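Local coordinates for protein putative polysaccharide deacetylase (Bdellovibrio bacteriovorus HD100, PDB 5JP6) that probably removes acetyl groups from N-acetylated sugars of prey-wall peptidoglycan as a zinc-dependent family 4 carbohydrate esterase, at residues 216-221 against 267-272; 189-192 against 197-200; 288-293 against 373-378; 206-211 against 262-267; 96-101 against 180-185. The protein carries 1 engineered substitution. All coordinates share one frame; numbering follows the deposited sequence.

Contact 1. Residues 216-221 against 267-272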
# COMPACT_ATOMS: atom_id res chain seq x y z
N ARG A 216 -12.14 5.54 -8.77
CA ARG A 216 -13.04 5.27 -7.64
C ARG A 216 -12.51 5.84 -6.35
O ARG A 216 -13.31 6.32 -5.55
CB ARG A 216 -13.32 3.78 -7.50
CG ARG A 216 -14.05 3.22 -8.76
CD ARG A 216 -14.49 1.77 -8.58
NE ARG A 216 -13.40 0.79 -8.57
CZ ARG A 216 -12.91 0.22 -9.66
NH1 ARG A 216 -13.36 0.57 -10.85
NH2 ARG A 216 -11.95 -0.69 -9.57
N VAL A 217 -11.20 5.79 -6.14
CA VAL A 217 -10.62 6.43 -4.95
C VAL A 217 -10.96 7.93 -4.99
O VAL A 217 -11.43 8.48 -3.99
CB VAL A 217 -9.08 6.25 -4.86
CG1 VAL A 217 -8.49 7.02 -3.69
CG2 VAL A 217 -8.67 4.77 -4.82
N ALA A 218 -10.73 8.57 -6.14
CA ALA A 218 -10.99 10.01 -6.31
C ALA A 218 -12.48 10.34 -6.02
O ALA A 218 -12.80 11.31 -5.32
CB ALA A 218 -10.59 10.49 -7.68
N ALA A 219 -13.38 9.52 -6.56
CA ALA A 219 -14.80 9.79 -6.45
C ALA A 219 -15.30 9.71 -4.99
O ALA A 219 -16.35 10.27 -4.68
CB ALA A 219 -15.58 8.87 -7.34
N ASP A 220 -14.56 9.00 -4.13
CA ASP A 220 -14.93 8.81 -2.74
C ASP A 220 -14.38 9.93 -1.84
O ASP A 220 -14.56 9.87 -0.64
CB ASP A 220 -14.55 7.41 -2.21
CG ASP A 220 -15.57 6.32 -2.58
OD1 ASP A 220 -16.54 6.60 -3.37
OD2 ASP A 220 -15.36 5.17 -2.11
N GLY A 221 -13.74 10.95 -2.42
CA GLY A 221 -13.36 12.17 -1.68
C GLY A 221 -12.01 12.13 -0.99
O GLY A 221 -11.66 13.03 -0.24
N ASP A 267 -2.49 12.32 -15.11
CA ASP A 267 -2.93 11.84 -16.42
C ASP A 267 -4.28 11.12 -16.35
O ASP A 267 -5.05 11.15 -17.33
CB ASP A 267 -1.89 10.93 -17.03
CG ASP A 267 -0.65 11.67 -17.51
OD1 ASP A 267 -0.65 12.92 -17.59
OD2 ASP A 267 0.35 10.95 -17.79
N VAL A 268 -4.58 10.47 -15.21
CA VAL A 268 -5.88 9.80 -15.05
C VAL A 268 -6.98 10.77 -14.61
O VAL A 268 -8.08 10.78 -15.18
CB VAL A 268 -5.78 8.62 -14.06
CG1 VAL A 268 -7.15 7.98 -13.79
CG2 VAL A 268 -4.81 7.55 -14.59
N LEU A 269 -6.68 11.59 -13.61
CA LEU A 269 -7.69 12.36 -12.91
C LEU A 269 -7.86 13.81 -13.36
O LEU A 269 -8.93 14.40 -13.13
CB LEU A 269 -7.37 12.41 -11.41
CG LEU A 269 -7.29 11.08 -10.69
CD1 LEU A 269 -6.89 11.31 -9.25
CD2 LEU A 269 -8.60 10.31 -10.77
N GLY A 270 -6.82 14.39 -13.97
CA GLY A 270 -6.81 15.80 -14.24
C GLY A 270 -6.38 16.64 -13.05
O GLY A 270 -6.40 17.87 -13.08
N TRP A 271 -5.94 15.96 -11.99
CA TRP A 271 -5.39 16.61 -10.83
C TRP A 271 -4.57 15.59 -10.05
O TRP A 271 -4.65 14.39 -10.29
CB TRP A 271 -6.49 17.20 -9.95
CG TRP A 271 -7.55 16.23 -9.51
CD1 TRP A 271 -8.78 16.05 -10.06
CD2 TRP A 271 -7.51 15.37 -8.37
NE1 TRP A 271 -9.52 15.12 -9.36
CE2 TRP A 271 -8.75 14.68 -8.30
CE3 TRP A 271 -6.55 15.14 -7.38
CZ2 TRP A 271 -9.06 13.79 -7.26
CZ3 TRP A 271 -6.83 14.23 -6.38
CH2 TRP A 271 -8.08 13.55 -6.32
N VAL A 272 -3.77 16.12 -9.12
CA VAL A 272 -3.00 15.34 -8.19
C VAL A 272 -2.74 16.24 -6.99
O VAL A 272 -2.28 17.37 -7.15
CB VAL A 272 -1.69 14.79 -8.78
CG1 VAL A 272 -0.79 15.87 -9.40
CG2 VAL A 272 -0.96 13.97 -7.72
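The indole of Trp271 meets Ala218 and Leu269 in different ways. Ala218 comes in obliquely, its CB lying 3.7 Å from Trp271 CZ2. One face of the indole is covered by Leu269 from its own segment, where CD1 sits 3.7 Å above the plane and offset toward the rim. The contact joins the C-terminal ends of helices 211-219 and 251-269, on the outside of the curled parallel sheet of the NodB-type deacetylase fold. Ala218 CB touches both the leucine and the indole. Leu269 CD2 touches it at 3.7 Å. There is no hydrogen bond across the contact, and the adhesion is apolar. Ile224 of strand 223-227 packs against Ala218, Leu269 and Trp271 and so gives all three a common floor. Trp271 CG lies between its backbone N and carbonyl carbon (chi1 56°), which folds the ring back over Leu269. Lys370 adds a cation-pi interaction with the indole. Both helices end at a glycine of positive phi. Gly270 is the first residue past helix 251-269. Gly221 closes a Schellman motif, its phi being 88°, and its N donates to Ala218 O at 3.1 Å.

Contact 2. Residues 189-192 against 197-200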
# COMPACT_ATOMS: atom_id res chain seq x y z
N ARG A 189 -14.57 0.65 0.43
CA ARG A 189 -15.87 0.28 1.00
C ARG A 189 -15.85 0.45 2.50
O ARG A 189 -16.78 1.00 3.10
CB ARG A 189 -16.24 -1.15 0.66
CG ARG A 189 -16.55 -1.36 -0.81
CD ARG A 189 -17.12 -2.72 -1.07
NE ARG A 189 -16.11 -3.79 -1.02
CZ ARG A 189 -15.36 -4.20 -2.05
NH1 ARG A 189 -15.44 -3.61 -3.23
NH2 ARG A 189 -14.51 -5.21 -1.90
N ALA A 190 -14.77 0.00 3.11
CA ALA A 190 -14.65 0.07 4.57
C ALA A 190 -14.63 1.52 5.06
O ALA A 190 -15.31 1.89 6.02
CB ALA A 190 -13.41 -0.66 5.04
N LEU A 191 -13.88 2.36 4.37
CA LEU A 191 -13.80 3.77 4.73
C LEU A 191 -15.14 4.45 4.58
O LEU A 191 -15.58 5.21 5.45
CB LEU A 191 -12.73 4.48 3.89
CG LEU A 191 -11.29 4.06 4.12
CD1 LEU A 191 -10.38 4.61 3.03
CD2 LEU A 191 -10.76 4.52 5.47
N LYS A 192 -15.78 4.20 3.44
CA LYS A 192 -17.02 4.89 3.12
C LYS A 192 -18.13 4.55 4.12
O LYS A 192 -18.94 5.43 4.48
CB LYS A 192 -17.47 4.61 1.69
CG LYS A 192 -18.69 5.41 1.27
CD LYS A 192 -19.03 5.18 -0.20
CE LYS A 192 -20.30 5.95 -0.54
NZ LYS A 192 -20.89 5.61 -1.87
N LYS A 197 -12.20 9.43 5.68
CA LYS A 197 -11.44 9.82 4.50
C LYS A 197 -9.98 9.49 4.78
O LYS A 197 -9.56 9.42 5.92
CB LYS A 197 -11.60 11.32 4.22
CG LYS A 197 -13.05 11.74 4.01
CD LYS A 197 -13.66 11.09 2.78
CE LYS A 197 -15.07 11.63 2.52
NZ LYS A 197 -16.03 11.33 3.65
N ALA A 198 -9.21 9.33 3.71
CA ALA A 198 -7.81 8.91 3.81
C ALA A 198 -6.96 9.56 2.73
O ALA A 198 -7.48 10.14 1.79
CB ALA A 198 -7.72 7.38 3.70
N MET A 199 -5.64 9.44 2.91
CA MET A 199 -4.69 9.96 1.97
C MET A 199 -4.07 8.72 1.23
O MET A 199 -3.59 7.78 1.89
CB MET A 199 -3.61 10.83 2.64
CG MET A 199 -4.11 11.93 3.52
SD MET A 199 -2.77 12.82 4.28
CE MET A 199 -2.27 13.86 2.91
N PHE A 200 -4.05 8.74 -0.10
CA PHE A 200 -3.43 7.68 -0.88
C PHE A 200 -2.21 8.22 -1.61
O PHE A 200 -2.30 9.19 -2.35
CB PHE A 200 -4.42 7.09 -1.89
CG PHE A 200 -5.56 6.34 -1.25
CD1 PHE A 200 -6.59 7.00 -0.64
CD2 PHE A 200 -5.55 4.94 -1.23
CE1 PHE A 200 -7.63 6.30 -0.01
CE2 PHE A 200 -6.58 4.24 -0.62
CZ PHE A 200 -7.61 4.92 0.00
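Leu191 and Phe200 reach for each other from opposite directions, one from a helix and one from a strand. They close a beta-alpha-beta unit made of strand 170-176, helix 183-193 and strand 199-202, part of the parallel sheet of the deacetylase fold. Leu191 points from the helix straight at the strand. Its CG is anti to the carbonyl carbon (chi1 -66°), and of its two methyls CD1 carries the contact. This methyl sits at the edge of the Phe200 ring, near the ring plane, with CZ as the nearest ring atom at 4.1 Å. The phenyl face is therefore not used by the leucine. Phe175 and His222 also meet this ring, His222 edge-to-face. Ala198 supplies the second surface on the strand side, and its CB points toward the helix. All three side chains are buried, and the contact is wholly apolar, with no hydrogen bond between the segments. The backbones come closest where Leu191 CA and Lys197 CA are 6.5 Å apart. The Phe200 side chain is about 7 Å from that of Asp176, a zinc ligand in another structure but not bound here. Beside the ring, Leu191 CD1 rests on Ala198 CB at 3.9 Å.

Contact 3. Residues 288-293 against 373-378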
# COMPACT_ATOMS: atom_id res chain seq x y z
N LYS A 288 14.50 17.05 -0.42
CA LYS A 288 13.62 17.74 0.50
C LYS A 288 13.45 19.21 0.08
O LYS A 288 12.33 19.74 0.09
CB LYS A 288 14.10 17.62 1.93
CG LYS A 288 14.00 16.19 2.47
CD LYS A 288 14.63 16.10 3.88
CE LYS A 288 14.44 14.74 4.49
NZ LYS A 288 13.18 14.71 5.26
N ALA A 289 14.55 19.86 -0.30
CA ALA A 289 14.50 21.26 -0.77
C ALA A 289 13.71 21.39 -2.07
O ALA A 289 12.91 22.31 -2.24
CB ALA A 289 15.89 21.80 -0.95
N PHE A 290 13.94 20.45 -2.98
CA PHE A 290 13.21 20.37 -4.24
C PHE A 290 11.69 20.35 -4.02
O PHE A 290 10.94 21.09 -4.68
CB PHE A 290 13.67 19.11 -4.96
CG PHE A 290 12.86 18.73 -6.17
CD1 PHE A 290 12.94 19.45 -7.34
CD2 PHE A 290 12.08 17.60 -6.15
CE1 PHE A 290 12.25 19.02 -8.47
CE2 PHE A 290 11.36 17.20 -7.24
CZ PHE A 290 11.45 17.91 -8.41
N LEU A 291 11.23 19.50 -3.10
CA LEU A 291 9.78 19.43 -2.85
C LEU A 291 9.18 20.77 -2.42
O LEU A 291 8.08 21.14 -2.84
CB LEU A 291 9.44 18.36 -1.81
CG LEU A 291 9.63 16.91 -2.23
CD1 LEU A 291 9.34 16.01 -1.05
CD2 LEU A 291 8.73 16.57 -3.41
N LYS A 292 9.92 21.50 -1.57
CA LYS A 292 9.45 22.79 -1.11
C LYS A 292 9.38 23.78 -2.26
O LYS A 292 8.38 24.47 -2.42
CB LYS A 292 10.30 23.34 0.03
CG LYS A 292 10.33 22.45 1.27
CD LYS A 292 11.24 23.04 2.33
CE LYS A 292 10.87 24.41 2.77
NZ LYS A 292 9.47 24.46 3.28
N THR A 293 10.43 23.82 -3.09
CA THR A 293 10.42 24.66 -4.29
C THR A 293 9.22 24.32 -5.18
O THR A 293 8.56 25.21 -5.76
CB THR A 293 11.75 24.56 -5.02
OG1 THR A 293 12.76 25.09 -4.17
CG2 THR A 293 11.74 25.34 -6.36
N SER A 373 -0.05 21.39 -10.16
CA SER A 373 1.15 20.81 -9.59
C SER A 373 2.40 21.24 -10.38
O SER A 373 2.46 21.10 -11.60
CB SER A 373 1.11 19.29 -9.64
OG SER A 373 2.33 18.74 -9.15
N LYS A 374 3.42 21.67 -9.63
CA LYS A 374 4.73 21.98 -10.22
C LYS A 374 5.54 20.74 -10.62
O LYS A 374 6.63 20.88 -11.17
CB LYS A 374 5.51 22.90 -9.29
CG LYS A 374 4.87 24.26 -9.12
CD LYS A 374 5.59 25.10 -8.07
CE LYS A 374 5.04 26.47 -7.96
NZ LYS A 374 5.69 27.21 -6.88
N LEU A 375 4.99 19.55 -10.32
CA LEU A 375 5.61 18.29 -10.66
C LEU A 375 5.07 17.68 -11.94
O LEU A 375 5.54 16.64 -12.37
CB LEU A 375 5.44 17.29 -9.50
CG LEU A 375 6.11 17.66 -8.20
CD1 LEU A 375 5.76 16.70 -7.09
CD2 LEU A 375 7.64 17.75 -8.36
N VAL A 376 4.05 18.32 -12.54
CA VAL A 376 3.45 17.75 -13.72
C VAL A 376 3.54 18.69 -14.92
O VAL A 376 3.60 19.91 -14.76
CB VAL A 376 1.99 17.34 -13.51
CG1 VAL A 376 1.78 16.48 -12.27
CG2 VAL A 376 1.08 18.48 -13.55
N LYS A 377 3.53 18.07 -16.11
CA LYS A 377 3.43 18.76 -17.39
C LYS A 377 1.97 18.71 -17.86
O LYS A 377 1.34 17.64 -17.88
CB LYS A 377 4.27 18.05 -18.42
CG LYS A 377 5.73 18.03 -18.12
CD LYS A 377 6.52 17.40 -19.29
CE LYS A 377 6.53 18.24 -20.56
NZ LYS A 377 7.58 17.80 -21.53
N ARG A 378 1.41 19.87 -18.16
CA ARG A 378 0.04 19.96 -18.64
C ARG A 378 -0.10 19.38 -20.03
O ARG A 378 0.89 19.23 -20.74
CB ARG A 378 -0.41 21.41 -18.66
CG ARG A 378 -0.27 22.17 -17.34
CD ARG A 378 -0.92 23.55 -17.49
NE ARG A 378 -0.57 24.48 -16.41
CZ ARG A 378 -1.26 24.62 -15.27
NH1 ARG A 378 -2.36 23.87 -15.02
NH2 ARG A 378 -0.83 25.52 -14.37
O HOH W 1 8.48 27.26 -7.41
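A water bridges Lys374 and Thr293, the one polar link across this contact. The ammonium group does not reach the helix directly: Lys374 NZ is 3.7 Å from Thr293 O. Instead the water donates to Thr293 O at 2.6 Å and accepts from Lys374 NZ at 2.8 Å. The lysine chain runs extended beyond CG to place NZ there. Ser295 OG is a further partner of NZ, so the charge is held at the loop just after the helix. The second part of the contact is apolar. Leu375 CD2 touches two atoms of the Phe290 ring, CZ at 3.8 Å and CE2 at 3.9 Å, and meets the ring obliquely. Phe290 CG is anti to its backbone N (chi1 170°), which carries the ring end toward the loop. The loop has local bonds of its own. Residues 373-376 form a type I beta turn. Ser373 OG accepts from Leu375 N at 3.0 Å, an ST turn at the residue that carries the apolar contact. The contact thus ties the tail that follows strand 358-364 to helix 285-293. Helix 251-269 lines the same place: Arg259 touches Phe290, and His262 touches Leu375. Leu291, on the same helix as Phe290, packs against Phe278, just beyond strand 275-277.

Contact 4. Residues 206-211 against 262-267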
# COMPACT_ATOMS: atom_id res chain seq x y z
N SER A 206 1.21 1.19 -10.34
CA SER A 206 -0.15 0.81 -9.95
C SER A 206 -1.22 1.62 -10.65
O SER A 206 -2.26 1.10 -11.06
CB SER A 206 -0.32 0.87 -8.44
OG SER A 206 0.46 -0.09 -7.78
N VAL A 207 -0.95 2.91 -10.80
CA VAL A 207 -1.88 3.80 -11.47
C VAL A 207 -2.06 3.44 -12.95
O VAL A 207 -3.17 3.40 -13.46
CB VAL A 207 -1.42 5.27 -11.34
CG1 VAL A 207 -2.27 6.21 -12.23
CG2 VAL A 207 -1.52 5.71 -9.89
N ARG A 208 -0.97 3.14 -13.62
CA ARG A 208 -1.03 2.74 -15.01
C ARG A 208 -1.76 1.38 -15.19
O ARG A 208 -2.44 1.16 -16.18
CB ARG A 208 0.38 2.73 -15.60
CG ARG A 208 0.96 4.11 -15.81
CD ARG A 208 2.28 4.04 -16.55
NE ARG A 208 3.32 3.51 -15.70
CZ ARG A 208 4.02 4.24 -14.85
NH1 ARG A 208 3.81 5.56 -14.75
NH2 ARG A 208 4.94 3.67 -14.12
N THR A 209 -1.61 0.49 -14.23
CA THR A 209 -2.28 -0.80 -14.28
C THR A 209 -3.78 -0.68 -13.99
O THR A 209 -4.59 -1.32 -14.64
CB THR A 209 -1.61 -1.78 -13.30
OG1 THR A 209 -0.23 -1.91 -13.63
CG2 THR A 209 -2.31 -3.13 -13.33
N ASN A 210 -4.15 0.20 -13.04
CA ASN A 210 -5.49 0.25 -12.46
C ASN A 210 -6.08 1.66 -12.45
O ASN A 210 -6.50 2.17 -11.40
CB ASN A 210 -5.46 -0.31 -11.03
CG ASN A 210 -4.89 -1.69 -10.97
OD1 ASN A 210 -5.44 -2.61 -11.61
ND2 ASN A 210 -3.80 -1.86 -10.24
N PRO A 211 -6.18 2.30 -13.62
CA PRO A 211 -6.70 3.68 -13.59
C PRO A 211 -8.17 3.80 -13.13
O PRO A 211 -8.52 4.78 -12.51
CB PRO A 211 -6.57 4.14 -15.04
CG PRO A 211 -6.61 2.83 -15.83
CD PRO A 211 -5.88 1.83 -14.97
N HIS A 262 3.44 11.45 -9.80
CA HIS A 262 2.54 12.57 -9.82
C HIS A 262 1.90 12.74 -11.20
O HIS A 262 0.69 12.92 -11.31
CB HIS A 262 3.26 13.84 -9.42
CG HIS A 262 2.80 14.40 -8.12
ND1 HIS A 262 2.80 13.68 -6.95
CD2 HIS A 262 2.30 15.62 -7.81
CE1 HIS A 262 2.33 14.42 -5.98
NE2 HIS A 262 2.02 15.60 -6.46
N GLN A 263 2.72 12.62 -12.23
CA GLN A 263 2.22 12.70 -13.59
C GLN A 263 1.19 11.59 -13.88
O GLN A 263 0.20 11.82 -14.56
CB GLN A 263 3.37 12.65 -14.58
CG GLN A 263 2.94 12.93 -15.99
CD GLN A 263 2.66 14.41 -16.26
OE1 GLN A 263 3.47 15.27 -15.95
NE2 GLN A 263 1.52 14.70 -16.87
N ALA A 264 1.47 10.37 -13.39
CA ALA A 264 0.56 9.24 -13.67
C ALA A 264 -0.82 9.54 -13.08
O ALA A 264 -1.85 9.29 -13.71
CB ALA A 264 1.11 7.95 -13.13
N VAL A 265 -0.84 10.04 -11.84
CA VAL A 265 -2.12 10.38 -11.21
C VAL A 265 -2.85 11.47 -12.01
O VAL A 265 -4.04 11.36 -12.31
CB VAL A 265 -1.94 10.80 -9.75
CG1 VAL A 265 -3.23 11.33 -9.16
CG2 VAL A 265 -1.39 9.65 -8.89
N PHE A 266 -2.11 12.51 -12.32
CA PHE A 266 -2.65 13.64 -13.08
C PHE A 266 -3.21 13.21 -14.43
O PHE A 266 -4.28 13.66 -14.85
CB PHE A 266 -1.58 14.69 -13.27
CG PHE A 266 -2.02 15.87 -14.10
CD1 PHE A 266 -2.82 16.84 -13.56
CD2 PHE A 266 -1.69 15.96 -15.44
CE1 PHE A 266 -3.23 17.93 -14.31
CE2 PHE A 266 -2.10 17.02 -16.19
CZ PHE A 266 -2.90 17.99 -15.63
N ASP A 267 -2.49 12.32 -15.11
CA ASP A 267 -2.93 11.84 -16.42
C ASP A 267 -4.28 11.12 -16.35
O ASP A 267 -5.05 11.15 -17.33
CB ASP A 267 -1.89 10.93 -17.03
CG ASP A 267 -0.65 11.67 -17.51
OD1 ASP A 267 -0.65 12.92 -17.59
OD2 ASP A 267 0.35 10.95 -17.79
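Val207 points from helix 204-209 at Ala264 of helix 251-269, in a close helix-helix packing within the NodB-type deacetylase fold. The two backbones approach to 6.4 Å between Val207 CA and Ala264 CA, a spacing that the small alanine permits. The valine CB begins the contact at 4.1 Å from Ala264 CB. From there the side chain forks. CG1 is anti to the backbone N (chi1 171°) and lies against the alanine backbone, with Ala264 O at 3.4 Å. This is van der Waals contact against a carbonyl. The same methyl touches Ala264 CB at 3.9 Å. The second branch, CG2, meets Val265 CG2 at 4.1 Å. The two valine side chains cross at about a right angle and touch through one methyl each. Ala202 of strand 199-202 packs against both valines and closes this small buried cluster. Arg208 bends so that NH1 comes near Ala264 CB, but it has two conformers and this approach is doubtful. Next to Val207, Ser206 OG hydrogen-bonds to Asp177 O, consistent with a second-shell role behind this zinc ligand. Further along helix 251-269, the Gln263 amide is held at both ends. Lys377 N donates to its OE1. Its NE2 donates to Asp267 OD1 at 2.9 Å with an angle of 165°, the carboxylate being met on its syn side and 30° out of its plane.

Contact 5. Residues 96-101 against 180-185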
# COMPACT_ATOMS: atom_id res chain seq x y z
N GLU A 96 1.96 -11.46 -6.37
CA GLU A 96 2.67 -11.92 -7.58
C GLU A 96 1.87 -13.02 -8.28
O GLU A 96 1.82 -13.07 -9.51
CB GLU A 96 4.09 -12.38 -7.26
CG GLU A 96 4.99 -11.27 -6.78
CD GLU A 96 5.00 -10.08 -7.68
OE1 GLU A 96 5.18 -10.27 -8.92
OE2 GLU A 96 4.88 -8.95 -7.15
N ILE A 97 1.21 -13.89 -7.50
CA ILE A 97 0.43 -14.95 -8.10
C ILE A 97 -0.80 -14.39 -8.84
O ILE A 97 -1.20 -14.91 -9.91
CB ILE A 97 0.01 -15.98 -7.04
CG1 ILE A 97 1.24 -16.68 -6.45
CG2 ILE A 97 -1.00 -16.98 -7.58
CD1 ILE A 97 1.02 -17.26 -5.07
N ARG A 98 -1.37 -13.32 -8.29
CA ARG A 98 -2.54 -12.67 -8.90
C ARG A 98 -2.17 -11.80 -10.12
O ARG A 98 -3.03 -11.55 -10.99
CB ARG A 98 -3.30 -11.81 -7.89
CG ARG A 98 -3.98 -12.61 -6.80
CD ARG A 98 -4.85 -11.74 -5.90
NE ARG A 98 -5.40 -12.48 -4.80
CZ ARG A 98 -6.44 -13.32 -4.89
NH1 ARG A 98 -7.12 -13.45 -6.03
NH2 ARG A 98 -6.75 -14.08 -3.86
N ASP A 99 -0.92 -11.30 -10.15
CA ASP A 99 -0.47 -10.38 -11.18
C ASP A 99 -0.49 -11.05 -12.53
O ASP A 99 0.29 -11.97 -12.75
CB ASP A 99 0.93 -9.87 -10.85
CG ASP A 99 1.43 -8.85 -11.81
OD1 ASP A 99 0.85 -8.63 -12.92
OD2 ASP A 99 2.43 -8.20 -11.39
N GLU A 100 -1.37 -10.58 -13.42
CA GLU A 100 -1.46 -11.17 -14.79
C GLU A 100 -0.12 -11.15 -15.54
O GLU A 100 0.05 -11.94 -16.44
CB GLU A 100 -2.58 -10.55 -15.62
CG GLU A 100 -4.00 -10.99 -15.23
CD GLU A 100 -4.30 -12.50 -15.37
OE1 GLU A 100 -3.49 -13.29 -15.95
OE2 GLU A 100 -5.38 -12.92 -14.86
N ASN A 101 0.82 -10.25 -15.21
CA ASN A 101 2.15 -10.27 -15.85
C ASN A 101 2.88 -11.59 -15.59
O ASN A 101 3.73 -11.98 -16.40
CB ASN A 101 3.01 -9.10 -15.44
CG ASN A 101 2.57 -7.81 -16.08
OD1 ASN A 101 1.85 -7.78 -17.12
ND2 ASN A 101 2.99 -6.73 -15.49
N HIS A 180 -4.46 -1.08 -6.01
CA HIS A 180 -4.54 -2.49 -6.44
C HIS A 180 -5.87 -2.69 -7.17
O HIS A 180 -6.82 -1.95 -6.97
CB HIS A 180 -4.44 -3.42 -5.23
CG HIS A 180 -4.24 -4.87 -5.57
ND1 HIS A 180 -5.28 -5.77 -5.70
CD2 HIS A 180 -3.12 -5.55 -5.88
CE1 HIS A 180 -4.79 -6.95 -6.02
NE2 HIS A 180 -3.49 -6.84 -6.15
N GLY A 181 -5.94 -3.71 -8.04
CA GLY A 181 -7.15 -3.99 -8.77
C GLY A 181 -8.33 -4.53 -7.98
O GLY A 181 -9.47 -4.41 -8.44
N LEU A 182 -8.06 -5.10 -6.80
CA LEU A 182 -9.09 -5.60 -5.90
C LEU A 182 -9.08 -4.98 -4.53
O LEU A 182 -10.13 -4.55 -4.05
CB LEU A 182 -8.91 -7.11 -5.70
CG LEU A 182 -9.14 -7.99 -6.91
CD1 LEU A 182 -8.74 -9.45 -6.62
CD2 LEU A 182 -10.61 -7.89 -7.33
N TYR A 183 -7.91 -4.92 -3.88
CA TYR A 183 -7.91 -4.62 -2.45
C TYR A 183 -8.28 -3.18 -2.15
O TYR A 183 -8.86 -2.89 -1.09
CB TYR A 183 -6.59 -4.94 -1.78
CG TYR A 183 -5.89 -6.21 -2.22
CD1 TYR A 183 -6.57 -7.40 -2.53
CD2 TYR A 183 -4.50 -6.24 -2.24
CE1 TYR A 183 -5.87 -8.53 -2.94
CE2 TYR A 183 -3.80 -7.35 -2.64
CZ TYR A 183 -4.49 -8.51 -2.99
OH TYR A 183 -3.79 -9.61 -3.42
N THR A 184 -7.92 -2.27 -3.04
CA THR A 184 -8.18 -0.88 -2.81
C THR A 184 -9.69 -0.63 -2.70
O THR A 184 -10.13 0.12 -1.83
CB THR A 184 -7.51 -0.01 -3.91
OG1 THR A 184 -6.10 -0.18 -3.85
CG2 THR A 184 -7.86 1.45 -3.71
N ASP A 185 -10.48 -1.27 -3.58
CA ASP A 185 -11.93 -1.12 -3.52
C ASP A 185 -12.45 -1.63 -2.16
O ASP A 185 -13.37 -1.06 -1.62
CB ASP A 185 -12.61 -1.80 -4.71
CG ASP A 185 -12.43 -1.06 -6.00
OD1 ASP A 185 -12.70 0.14 -6.02
OD2 ASP A 185 -11.96 -1.72 -6.99
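Van der Waals contact comes first, between Arg98 and Tyr183. The aliphatic end of the arginine passes the phenol oxygen, with Arg98 CD 3.4 Å from Tyr183 OH and Arg98 NE 3.6 Å from it. The arginine chain is extended from CG to NE, and this brings it across from helix 94-98. The side chains cross at a slant, and the guanidinium stands nearly upright to the phenol ring, their planes 87° apart. Leu182 touches more loosely, its CD1 4.4 Å from Arg98 NH1. Ring packing comes second, within 180-185. Tyr183 and His180 lie face against face: His180 CE1 sits 3.4 Å above the centre of the phenol ring. The third kind is hydrogen bonding, and none of it crosses between the segments. His180 ND1 accepts from Leu182 N at 3.1 Å, and more weakly from Tyr183 N, at the start of helix 183-193. On the other side, Asp99 OD1 accepts from Asn101 N at 2.8 Å, an Asx turn that follows helix 94-98. Polar ends of the touching side chains have partners nearby. Tyr183 OH bonds to Asn95 OD1, and Arg98 NH2 makes salt bridges to Glu94 and Asp118. The contact joins the helical N-terminal part of the chain to the deacetylase domain. Its chemistry implies that the salt bridges probably hold the guanidinium on the N-terminal side, while the phenol OH, bonded to Asn95, packs beside Arg98 CD and NE without a hydrogen bond to them.

Contacts 1 and 4 share helix 251-269 and Asp267, with centres 10 Å apart. Contact 3 joins them: Val272 packs on Ser373 and Val376, and Ser373 OG lies 3.4 Å from His262 CD2. Contacts 2 and 5 use the two ends of helix 183-193. Contact 1 reaches both, through Val217 CG1 on Phe200 CD1 at 3.6 Å and through the salt bridge of Arg216 NE with Asp185 OD1 at 2.7 Å. Contact 5 alone involves the N-terminal helices. The zinc, bound by Asp177, His227 and Tyr280, is about 12 Å from the side chains of Phe200 in contact 2 and Val207 in contact 4, and about 14 Å from that of Tyr183 in contact 5.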